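Local coordinates for transcription factor MBP1 (Magnaporthe oryzae, PDB 4UX5), which binds DNA through an N-terminal winged helix-turn-helix domain, the part described here, and probably acts as a transcription activator for RNA polymerase II, at residues M39-R42 with V43-W46; E97-A100 with H101-I105; R108-P111 with I112-S116. All coordinates share one frame; numbering follows the deposited sequence.

Contact 1. Residues M39-R42 with V43-W46; sequences MRRR and VDDW
Arg-41 grips the carboxylate of Asp-44 side-on, with one nitrogen for each oxygen. Its NE reaches Asp-44 OD1 at 2.9 Å, with that oxygen close to the guanidinium plane, while its NH2 meets Asp-44 OD2 at 3.1 Å, this oxygen tilted a little from the plane. Both nitrogens arrive on the syn side of the carboxylate, yet the two flat groups are turned 45° against each other, so the pairing is twisted. OD1 of Asp-44 has a second donor: the backbone N of Trp-46, 3.2 Å from that oxygen, approaches from well above the carboxylate plane. With CG between its own backbone N and carbonyl carbon (chi1 53°), the Asp-44 side chain folds back over the turn so that OD1 meets both Arg-41 NE and Trp-46 N.

The bond from Trp-46 N makes an Asx turn, which lies in the short loop between strand 36-41 and strand 47-48 of the winged helix-turn-helix domain. The loop is closed by the backbone as well: Arg-41 N donates to Trp-46 O in a nearly straight bond of 2.8 Å, and Asp-45 N returns a weak bond to Arg-41 O. Asp-45 has positive phi where the chain reverses.

Trp-46 runs alongside Arg-41, its CE3 3.3 Å from Arg-41 NH2 at the edge of the guanidinium, with ring and guanidinium planes 31° apart. Arg-41 is further engaged by Glu-77, which forms a salt bridge to NH2, and by Tyr-86 OH, hydrogen-bonded to NH1. Arg-40, bent at chi2 and chi3, lies beside Asp-45 and offers NH1 to Asp-45 OD1 at 3.2 Å, a salt bridge whose hydrogen bond is weak, between nearly perpendicular planes. The stronger polar partners of Arg-40 are Ile-112 and Phe-115.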
ATOM      1  N   MET A  39       4.467  13.563 -11.689  1.00 28.74           N
ATOM      2  CA  MET A  39       5.814  13.411 -11.153  1.00 28.09           C
ATOM      3  C   MET A  39       6.620  12.359 -11.900  1.00 29.58           C
ATOM      4  O   MET A  39       6.111  11.289 -12.230  1.00 26.96           O
ATOM      5  CB  MET A  39       5.762  13.052  -9.666  1.00 25.13           C
ATOM      6  CG  MET A  39       5.099  14.097  -8.792  1.00 27.57           C
ATOM      7  SD  MET A  39       5.261  13.717  -7.038  1.00 34.65           S
ATOM      8  CE  MET A  39       4.209  14.981  -6.324  1.00 32.44           C
ATOM      9  N   ARG A  40       7.883  12.682 -12.164  1.00 31.17           N
ATOM     10  CA  ARG A  40       8.825  11.730 -12.736  1.00 33.60           C
ATOM     11  C   ARG A  40      10.013  11.584 -11.790  1.00 22.85           C
ATOM     12  O   ARG A  40      10.622  12.579 -11.399  1.00 23.61           O
ATOM     13  CB  ARG A  40       9.294  12.184 -14.123  1.00 36.79           C
ATOM     14  CG  ARG A  40      10.036  11.109 -14.899  1.00 36.18           C
ATOM     15  CD  ARG A  40      11.288  11.648 -15.579  1.00 39.49           C
ATOM     16  NE  ARG A  40      10.994  12.432 -16.774  1.00 40.05           N
ATOM     17  CZ  ARG A  40      11.912  12.821 -17.655  1.00 43.02           C
ATOM     18  NH1 ARG A  40      13.185  12.495 -17.476  1.00 42.15           N
ATOM     19  NH2 ARG A  40      11.558  13.531 -18.717  1.00 44.25           N
ATOM     20  N   ARG A  41      10.334  10.351 -11.410  1.00 35.05           N
ATOM     21  CA  ARG A  41      11.453  10.110 -10.502  1.00 35.02           C
ATOM     22  C   ARG A  41      12.791  10.406 -11.168  1.00 35.69           C
ATOM     23  O   ARG A  41      12.971  10.152 -12.356  1.00 40.21           O
ATOM     24  CB  ARG A  41      11.434   8.672  -9.993  1.00 38.17           C
ATOM     25  CG  ARG A  41      10.722   8.495  -8.669  1.00 39.03           C
ATOM     26  CD  ARG A  41      11.299   7.315  -7.914  1.00 41.08           C
ATOM     27  NE  ARG A  41      11.127   6.064  -8.645  1.00 40.41           N
ATOM     28  CZ  ARG A  41      10.133   5.211  -8.431  1.00 38.01           C
ATOM     29  NH1 ARG A  41       9.224   5.471  -7.502  1.00 40.79           N
ATOM     30  NH2 ARG A  41      10.051   4.093  -9.141  1.00 32.74           N
ATOM     31  N   ARG A  42      13.731  10.942 -10.400  1.00 40.19           N
ATOM     32  CA  ARG A  42      15.029  11.311 -10.950  1.00 36.32           C
ATOM     33  C   ARG A  42      15.969  10.115 -11.060  1.00 38.23           C
ATOM     34  O   ARG A  42      16.834  10.075 -11.934  1.00 40.55           O
ATOM     35  CB  ARG A  42      15.678  12.405 -10.100  1.00 50.33           C
ATOM     36  CG  ARG A  42      16.937  13.000 -10.715  1.00 55.68           C
ATOM     37  CD  ARG A  42      17.286  14.329 -10.070  1.00 59.67           C
ATOM     38  NE  ARG A  42      16.118  14.936  -9.438  1.00 61.36           N
ATOM     39  CZ  ARG A  42      15.988  16.234  -9.187  1.00 63.69           C
ATOM     40  NH1 ARG A  42      16.951  17.080  -9.528  1.00 66.88           N
ATOM     41  NH2 ARG A  42      14.888  16.690  -8.602  1.00 61.20           N
ATOM     42  N   VAL A  43      15.789   9.132 -10.182  1.00 36.24           N
ATOM     43  CA  VAL A  43      16.744   8.031 -10.073  1.00 43.10           C
ATOM     44  C   VAL A  43      16.537   6.943 -11.133  1.00 44.28           C
ATOM     45  O   VAL A  43      17.484   6.249 -11.502  1.00 47.61           O
ATOM     46  CB  VAL A  43      16.691   7.389  -8.662  1.00 48.32           C
ATOM     47  CG1 VAL A  43      15.427   6.556  -8.486  1.00 47.14           C
ATOM     48  CG2 VAL A  43      17.931   6.545  -8.410  1.00 48.87           C
ATOM     49  N   ASP A  44      15.314   6.800 -11.636  1.00 41.51           N
ATOM     50  CA  ASP A  44      15.035   5.756 -12.618  1.00 42.52           C
ATOM     51  C   ASP A  44      14.051   6.198 -13.697  1.00 42.37           C
ATOM     52  O   ASP A  44      13.639   5.393 -14.535  1.00 43.07           O
ATOM     53  CB  ASP A  44      14.501   4.500 -11.922  1.00 44.09           C
ATOM     54  CG  ASP A  44      13.311   4.788 -11.024  1.00 44.88           C
ATOM     55  OD1 ASP A  44      12.808   5.932 -11.039  1.00 40.33           O
ATOM     56  OD2 ASP A  44      12.873   3.864 -10.304  1.00 47.61           O
ATOM     57  N   ASP A  45      13.676   7.474 -13.664  1.00 37.20           N
ATOM     58  CA  ASP A  45      12.739   8.047 -14.629  1.00 46.05           C
ATOM     59  C   ASP A  45      11.377   7.358 -14.640  1.00 36.25           C
ATOM     60  O   ASP A  45      10.627   7.480 -15.604  1.00 38.18           O
ATOM     61  CB  ASP A  45      13.332   8.018 -16.040  1.00 47.64           C
ATOM     62  CG  ASP A  45      14.277   9.170 -16.295  1.00 48.65           C
ATOM     63  OD1 ASP A  45      14.224  10.162 -15.537  1.00 46.57           O
ATOM     64  OD2 ASP A  45      15.064   9.088 -17.263  1.00 51.16           O
ATOM     65  N   TRP A  46      11.054   6.637 -13.573  1.00 39.09           N
ATOM     66  CA  TRP A  46       9.716   6.079 -13.454  1.00 38.24           C
ATOM     67  C   TRP A  46       8.727   7.211 -13.214  1.00 38.03           C
ATOM     68  O   TRP A  46       9.050   8.201 -12.557  1.00 39.50           O
ATOM     69  CB  TRP A  46       9.642   5.049 -12.331  1.00 33.14           C
ATOM     70  CG  TRP A  46      10.174   3.703 -12.716  1.00 35.24           C
ATOM     71  CD1 TRP A  46      11.181   3.435 -13.597  1.00 37.35           C
ATOM     72  CD2 TRP A  46       9.708   2.435 -12.241  1.00 42.28           C
ATOM     73  NE1 TRP A  46      11.377   2.077 -13.693  1.00 45.21           N
ATOM     74  CE2 TRP A  46      10.485   1.441 -12.869  1.00 43.04           C
ATOM     75  CE3 TRP A  46       8.713   2.044 -11.341  1.00 41.63           C
ATOM     76  CZ2 TRP A  46      10.297   0.083 -12.626  1.00 40.37           C
ATOM     77  CZ3 TRP A  46       8.528   0.696 -11.100  1.00 42.89           C
ATOM     78  CH2 TRP A  46       9.315  -0.268 -11.741  1.00 39.70           C
TER

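Contact 2. Residues E97-A100 with H101-I105; sequences EALA and HRNNI
His-101 turns its ring back along helix 93-102 to Glu-97, one turn earlier, just before the helix ends in a Schellman motif. The imidazole and the Glu-97 side chain run side by side in the same direction, carboxylate and ring planes 37° apart. Glu-97 CG packs 3.5 Å from His-101 CE1, and OE2 lies in the plane of the ring at its edge. With CG beside its own backbone N (chi1 -81°), the histidine also brings ND1 to Glu-97 O at 2.8 Å, although the bond is weak because its angle is only 126°. The same carbonyl takes the regular helical bond from His-101 N.

Arg-102 crosses Leu-99 at about a right angle. Its chain bends at chi3 and lays the rim of one guanidinium face over Leu-99 CA, while NH2 comes within 3.3 Å of Leu-99 CD1.

Asn-103, the first residue to leave helical geometry, crosses Leu-99 obliquely. Its ND2 approaches Leu-99 CD1 and donates to Leu-99 O in a 2.8 Å bond that is almost straight and lies in the plane of the amide. Leu-99 O also receives a weak bond from Asn-103 N, so one residue's side chain and backbone together occupy this carbonyl near the helix C-terminus.

In the Schellman motif, Asn-104 adopts positive phi as the C-prime residue and donates its backbone N to His-101 O. The turn brings the backbone N of Ile-105 back to the helix, while its side chain packs on Ile-52 and Ala-55 of helix 49-55. Phe-106 stacks with the His-101 ring. Ile-105 N closes the motif on Ala-100 O at 2.9 Å, and beside that bond Ile-105 CG2 rests 3.8 Å from Ala-100 CB.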
ATOM      1  N   GLU A  97       4.725   6.729 -21.218  1.00 37.51           N
ATOM      2  CA  GLU A  97       4.498   7.354 -22.516  1.00 45.84           C
ATOM      3  C   GLU A  97       3.448   6.584 -23.305  1.00 45.80           C
ATOM      4  O   GLU A  97       2.589   7.178 -23.955  1.00 48.09           O
ATOM      5  CB  GLU A  97       5.802   7.440 -23.310  1.00 51.09           C
ATOM      6  CG  GLU A  97       5.627   7.938 -24.736  1.00 59.87           C
ATOM      7  CD  GLU A  97       6.945   8.273 -25.408  1.00 66.74           C
ATOM      8  OE1 GLU A  97       7.990   8.228 -24.725  1.00 67.99           O
ATOM      9  OE2 GLU A  97       6.937   8.583 -26.619  1.00 70.84           O
ATOM     10  N   ALA A  98       3.521   5.258 -23.233  1.00 45.66           N
ATOM     11  CA  ALA A  98       2.554   4.396 -23.903  1.00 46.06           C
ATOM     12  C   ALA A  98       1.158   4.612 -23.332  1.00 45.08           C
ATOM     13  O   ALA A  98       0.192   4.786 -24.073  1.00 46.69           O
ATOM     14  CB  ALA A  98       2.964   2.939 -23.772  1.00 48.32           C
ATOM     15  N   LEU A  99       1.068   4.605 -22.005  1.00 42.91           N
ATOM     16  CA  LEU A  99      -0.191   4.827 -21.302  1.00 47.95           C
ATOM     17  C   LEU A  99      -0.805   6.179 -21.649  1.00 47.43           C
ATOM     18  O   LEU A  99      -2.016   6.293 -21.836  1.00 48.73           O
ATOM     19  CB  LEU A  99       0.020   4.730 -19.790  1.00 40.46           C
ATOM     20  CG  LEU A  99      -1.210   4.933 -18.905  1.00 40.44           C
ATOM     21  CD1 LEU A  99      -2.179   3.774 -19.065  1.00 44.09           C
ATOM     22  CD2 LEU A  99      -0.807   5.099 -17.448  1.00 42.57           C
ATOM     23  N   ALA A 100       0.041   7.201 -21.730  1.00 39.04           N
ATOM     24  CA  ALA A 100      -0.416   8.550 -22.027  1.00 38.09           C
ATOM     25  C   ALA A 100      -0.966   8.635 -23.447  1.00 51.36           C
ATOM     26  O   ALA A 100      -1.935   9.349 -23.705  1.00 51.32           O
ATOM     27  CB  ALA A 100       0.715   9.548 -21.832  1.00 35.88           C
ATOM     28  N   HIS A 101      -0.344   7.904 -24.365  1.00 50.84           N
ATOM     29  CA  HIS A 101      -0.829   7.843 -25.735  1.00 52.65           C
ATOM     30  C   HIS A 101      -2.172   7.122 -25.799  1.00 55.17           C
ATOM     31  O   HIS A 101      -3.137   7.661 -26.337  1.00 56.06           O
ATOM     32  CB  HIS A 101       0.191   7.155 -26.645  1.00 53.43           C
ATOM     33  CG  HIS A 101       1.304   8.051 -27.091  1.00 51.23           C
ATOM     34  ND1 HIS A 101       2.603   7.904 -26.650  1.00 51.25           N
ATOM     35  CD2 HIS A 101       1.312   9.108 -27.936  1.00 51.53           C
ATOM     36  CE1 HIS A 101       3.362   8.829 -27.208  1.00 51.15           C
ATOM     37  NE2 HIS A 101       2.603   9.575 -27.992  1.00 52.30           N
ATOM     38  N   ARG A 102      -2.226   5.919 -25.227  1.00 56.94           N
ATOM     39  CA  ARG A 102      -3.435   5.090 -25.249  1.00 60.62           C
ATOM     40  C   ARG A 102      -4.647   5.798 -24.648  1.00 59.11           C
ATOM     41  O   ARG A 102      -5.786   5.488 -24.995  1.00 61.87           O
ATOM     42  CB  ARG A 102      -3.203   3.768 -24.507  1.00 66.18           C
ATOM     43  CG  ARG A 102      -2.129   2.878 -25.109  1.00 72.98           C
ATOM     44  CD  ARG A 102      -2.256   1.440 -24.621  1.00 80.29           C
ATOM     45  NE  ARG A 102      -2.424   1.345 -23.172  1.00 83.47           N
ATOM     46  CZ  ARG A 102      -1.423   1.203 -22.305  1.00 83.22           C
ATOM     47  NH1 ARG A 102      -0.170   1.148 -22.735  1.00 83.90           N
ATOM     48  NH2 ARG A 102      -1.677   1.117 -21.006  1.00 81.90           N
ATOM     49  N   ASN A 103      -4.398   6.743 -23.749  1.00 49.97           N
ATOM     50  CA  ASN A 103      -5.476   7.478 -23.101  1.00 52.79           C
ATOM     51  C   ASN A 103      -5.541   8.935 -23.555  1.00 54.89           C
ATOM     52  O   ASN A 103      -6.130   9.778 -22.878  1.00 54.04           O
ATOM     53  CB  ASN A 103      -5.329   7.403 -21.581  1.00 48.68           C
ATOM     54  CG  ASN A 103      -5.538   5.996 -21.047  1.00 46.22           C
ATOM     55  OD1 ASN A 103      -6.659   5.604 -20.725  1.00 48.11           O
ATOM     56  ND2 ASN A 103      -4.458   5.228 -20.957  1.00 41.10           N
ATOM     57  N   ASN A 104      -4.917   9.219 -24.696  1.00 54.92           N
ATOM     58  CA  ASN A 104      -5.070  10.505 -25.377  1.00 58.52           C
ATOM     59  C   ASN A 104      -4.703  11.719 -24.517  1.00 50.49           C
ATOM     60  O   ASN A 104      -5.498  12.648 -24.380  1.00 53.39           O
ATOM     61  CB  ASN A 104      -6.514  10.646 -25.875  1.00 57.27           C
ATOM     62  CG  ASN A 104      -6.655  11.658 -27.000  1.00 64.95           C
ATOM     63  OD1 ASN A 104      -5.769  11.797 -27.843  1.00 62.49           O
ATOM     64  ND2 ASN A 104      -7.778  12.370 -27.016  1.00 66.28           N
ATOM     65  N   ILE A 105      -3.501  11.720 -23.947  1.00 47.23           N
ATOM     66  CA  ILE A 105      -3.109  12.793 -23.034  1.00 44.61           C
ATOM     67  C   ILE A 105      -1.620  13.131 -23.148  1.00 42.26           C
ATOM     68  O   ILE A 105      -1.113  14.004 -22.439  1.00 44.79           O
ATOM     69  CB  ILE A 105      -3.452  12.420 -21.566  1.00 45.30           C
ATOM     70  CG1 ILE A 105      -3.520  13.664 -20.671  1.00 41.76           C
ATOM     71  CG2 ILE A 105      -2.469  11.391 -21.020  1.00 37.17           C
ATOM     72  CD1 ILE A 105      -4.512  14.703 -21.138  1.00 46.68           C
TER

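Contact 3. Residues R108-P111 with I112-S116; sequences RLRP and IFEFS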
ATOM      1  N   ARG A 108      -0.660  16.970 -23.832  1.00 47.90           N
ATOM      2  CA  ARG A 108      -0.767  17.897 -22.709  1.00 55.30           C
ATOM      3  C   ARG A 108       0.353  17.679 -21.694  1.00 47.65           C
ATOM      4  O   ARG A 108       0.737  18.595 -20.967  1.00 46.79           O
ATOM      5  CB  ARG A 108      -2.128  17.758 -22.021  1.00 58.14           C
ATOM      6  CG  ARG A 108      -2.380  18.797 -20.938  1.00 61.23           C
ATOM      7  CD  ARG A 108      -3.718  18.579 -20.259  1.00 64.05           C
ATOM      8  NE  ARG A 108      -3.980  19.578 -19.227  1.00 65.18           N
ATOM      9  CZ  ARG A 108      -4.653  20.705 -19.434  1.00 69.04           C
ATOM     10  NH1 ARG A 108      -5.134  20.981 -20.638  1.00 72.28           N
ATOM     11  NH2 ARG A 108      -4.847  21.557 -18.436  1.00 69.86           N
ATOM     12  N   LEU A 109       0.879  16.459 -21.660  1.00 43.93           N
ATOM     13  CA  LEU A 109       1.903  16.090 -20.689  1.00 40.04           C
ATOM     14  C   LEU A 109       3.283  15.995 -21.326  1.00 41.59           C
ATOM     15  O   LEU A 109       4.207  15.459 -20.722  1.00 39.68           O
ATOM     16  CB  LEU A 109       1.557  14.753 -20.032  1.00 36.41           C
ATOM     17  CG  LEU A 109       0.193  14.628 -19.356  1.00 37.75           C
ATOM     18  CD1 LEU A 109       0.042  13.240 -18.759  1.00 34.66           C
ATOM     19  CD2 LEU A 109       0.018  15.699 -18.292  1.00 32.86           C
ATOM     20  N   ARG A 110       3.416  16.512 -22.543  1.00 44.71           N
ATOM     21  CA  ARG A 110       4.667  16.399 -23.297  1.00 44.02           C
ATOM     22  C   ARG A 110       5.941  16.840 -22.546  1.00 42.01           C
ATOM     23  O   ARG A 110       6.960  16.149 -22.627  1.00 39.99           O
ATOM     24  CB  ARG A 110       4.555  17.182 -24.611  1.00 43.65           C
ATOM     25  CG  ARG A 110       5.803  17.113 -25.471  1.00 45.42           C
ATOM     26  CD  ARG A 110       5.576  17.740 -26.838  1.00 68.62           C
ATOM     27  NE  ARG A 110       4.574  17.012 -27.611  1.00 67.04           N
ATOM     28  CZ  ARG A 110       4.851  16.003 -28.430  1.00 65.83           C
ATOM     29  NH1 ARG A 110       6.104  15.599 -28.588  1.00 64.60           N
ATOM     30  NH2 ARG A 110       3.874  15.398 -29.092  1.00 66.86           N
ATOM     31  N   PRO A 111       5.901  17.976 -21.815  1.00 41.93           N
ATOM     32  CA  PRO A 111       7.147  18.399 -21.156  1.00 40.44           C
ATOM     33  C   PRO A 111       7.726  17.415 -20.133  1.00 40.07           C
ATOM     34  O   PRO A 111       8.946  17.375 -19.981  1.00 39.69           O
ATOM     35  CB  PRO A 111       6.742  19.703 -20.456  1.00 39.98           C
ATOM     36  CG  PRO A 111       5.618  20.226 -21.273  1.00 38.73           C
ATOM     37  CD  PRO A 111       4.855  19.012 -21.700  1.00 38.35           C
ATOM     38  N   ILE A 112       6.889  16.640 -19.450  1.00 39.46           N
ATOM     39  CA  ILE A 112       7.396  15.725 -18.427  1.00 37.42           C
ATOM     40  C   ILE A 112       8.023  14.484 -19.062  1.00 36.16           C
ATOM     41  O   ILE A 112       8.823  13.790 -18.432  1.00 35.13           O
ATOM     42  CB  ILE A 112       6.288  15.301 -17.430  1.00 33.48           C
ATOM     43  CG1 ILE A 112       6.907  14.695 -16.166  1.00 36.92           C
ATOM     44  CG2 ILE A 112       5.326  14.308 -18.064  1.00 28.81           C
ATOM     45  CD1 ILE A 112       7.931  15.584 -15.495  1.00 37.86           C
ATOM     46  N   PHE A 113       7.672  14.217 -20.316  1.00 34.22           N
ATOM     47  CA  PHE A 113       8.232  13.073 -21.030  1.00 34.62           C
ATOM     48  C   PHE A 113       9.488  13.456 -21.804  1.00 39.98           C
ATOM     49  O   PHE A 113      10.380  12.632 -22.008  1.00 44.62           O
ATOM     50  CB  PHE A 113       7.199  12.472 -21.988  1.00 36.92           C
ATOM     51  CG  PHE A 113       6.068  11.770 -21.298  1.00 36.97           C
ATOM     52  CD1 PHE A 113       6.246  10.506 -20.763  1.00 35.14           C
ATOM     53  CD2 PHE A 113       4.825  12.371 -21.187  1.00 38.71           C
ATOM     54  CE1 PHE A 113       5.212   9.858 -20.124  1.00 36.54           C
ATOM     55  CE2 PHE A 113       3.784  11.726 -20.549  1.00 39.62           C
ATOM     56  CZ  PHE A 113       3.978  10.468 -20.018  1.00 39.04           C
ATOM     57  N   GLU A 114       9.559  14.712 -22.230  1.00 41.52           N
ATOM     58  CA  GLU A 114      10.647  15.153 -23.091  1.00 47.15           C
ATOM     59  C   GLU A 114      11.764  15.851 -22.324  1.00 34.39           C
ATOM     60  O   GLU A 114      12.828  16.113 -22.884  1.00 43.63           O
ATOM     61  CB  GLU A 114      10.113  16.078 -24.187  1.00 50.21           C
ATOM     62  CG  GLU A 114       9.202  15.385 -25.190  1.00 56.13           C
ATOM     63  CD  GLU A 114       8.990  16.201 -26.455  1.00 67.04           C
ATOM     64  OE1 GLU A 114       9.568  17.303 -26.559  1.00 70.26           O
ATOM     65  OE2 GLU A 114       8.246  15.739 -27.346  1.00 71.48           O
ATOM     66  N   PHE A 115      11.531  16.144 -21.048  1.00 44.19           N
ATOM     67  CA  PHE A 115      12.530  16.836 -20.241  1.00 33.03           C
ATOM     68  C   PHE A 115      13.813  16.027 -20.114  1.00 39.20           C
ATOM     69  O   PHE A 115      13.782  14.810 -19.934  1.00 36.80           O
ATOM     70  CB  PHE A 115      11.994  17.159 -18.846  1.00 34.37           C
ATOM     71  CG  PHE A 115      13.037  17.726 -17.920  1.00 41.02           C
ATOM     72  CD1 PHE A 115      13.427  19.053 -18.018  1.00 39.10           C
ATOM     73  CD2 PHE A 115      13.637  16.927 -16.960  1.00 41.28           C
ATOM     74  CE1 PHE A 115      14.391  19.572 -17.171  1.00 44.63           C
ATOM     75  CE2 PHE A 115      14.600  17.441 -16.116  1.00 45.31           C
ATOM     76  CZ  PHE A 115      14.976  18.764 -16.219  1.00 46.69           C
ATOM     77  N   SER A 116      14.941  16.723 -20.203  1.00 41.27           N
ATOM     78  CA  SER A 116      16.246  16.094 -20.072  1.00 45.05           C
ATOM     79  C   SER A 116      17.232  17.063 -19.437  1.00 49.59           C
ATOM     80  O   SER A 116      17.426  18.173 -19.936  1.00 51.06           O
ATOM     81  CB  SER A 116      16.765  15.624 -21.433  1.00 46.59           C
ATOM     82  OG  SER A 116      18.074  15.096 -21.324  1.00 49.36           O
TER
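Different first torsions bring Arg-110 and Glu-114 together: CG of Arg-110 is anti to its backbone N (chi1 -179°), whereas CG of Glu-114 lies beside its own (chi1 -67°). Arg-110 NH1 pairs with Glu-114 OE2 in an i to i+4 salt bridge, whose 2.5 Å length is doubtfully short, along a short helix near the end of the DNA-binding domain. The guanidinium stands almost perpendicular to the carboxylate, 83° between planes, and OE2 sits at its edge. NH2 of Arg-110 has a second acidic partner in Asp-107.

The backbone between the two residues turns tightly. Arg-110 O accepts from both Phe-113 N at 3.1 Å and Glu-114 N at 3.0 Å, the former from above the carbonyl plane. Leu-109 O takes Ile-112 N, and Leu-109 CB touches Phe-113 CE2 at 3.8 Å. Phe-115 N makes a weak bond to Pro-111 O as the helix ends.

The short helix lies between two parts of the fold. Phe-113 reaches Leu-93, Glu-97 and Ala-100 of helix 93-102 and, with Leu-109, Ile-52 of helix 49-55, while Pro-111 and Ile-112 pack on Tyr-30 of strand 25-32 and Ile-17 of strand 16-22.

Contact 3 adjoins both other contacts. Its centre is about 12 Å from that of contact 1, and the two meet where Arg-40 NH2 lies 2.8 Å from both Ile-112 O and Phe-115 O, joining the end of strand 36-41 to helix 110-114 and the residue that follows it. Toward contact 2, whose centre is about 13 Å away, Phe-113 packs CE1 3.4 Å from Glu-97 N and CZ 3.8 Å from Ala-100 CB. Contacts 1 and 2 do not touch: they lie on opposite sides of the chain's centre. None reaches the bound DNA; their nearest atoms are about 8, 10 and 14 Å from it for contacts 1, 2 and 3.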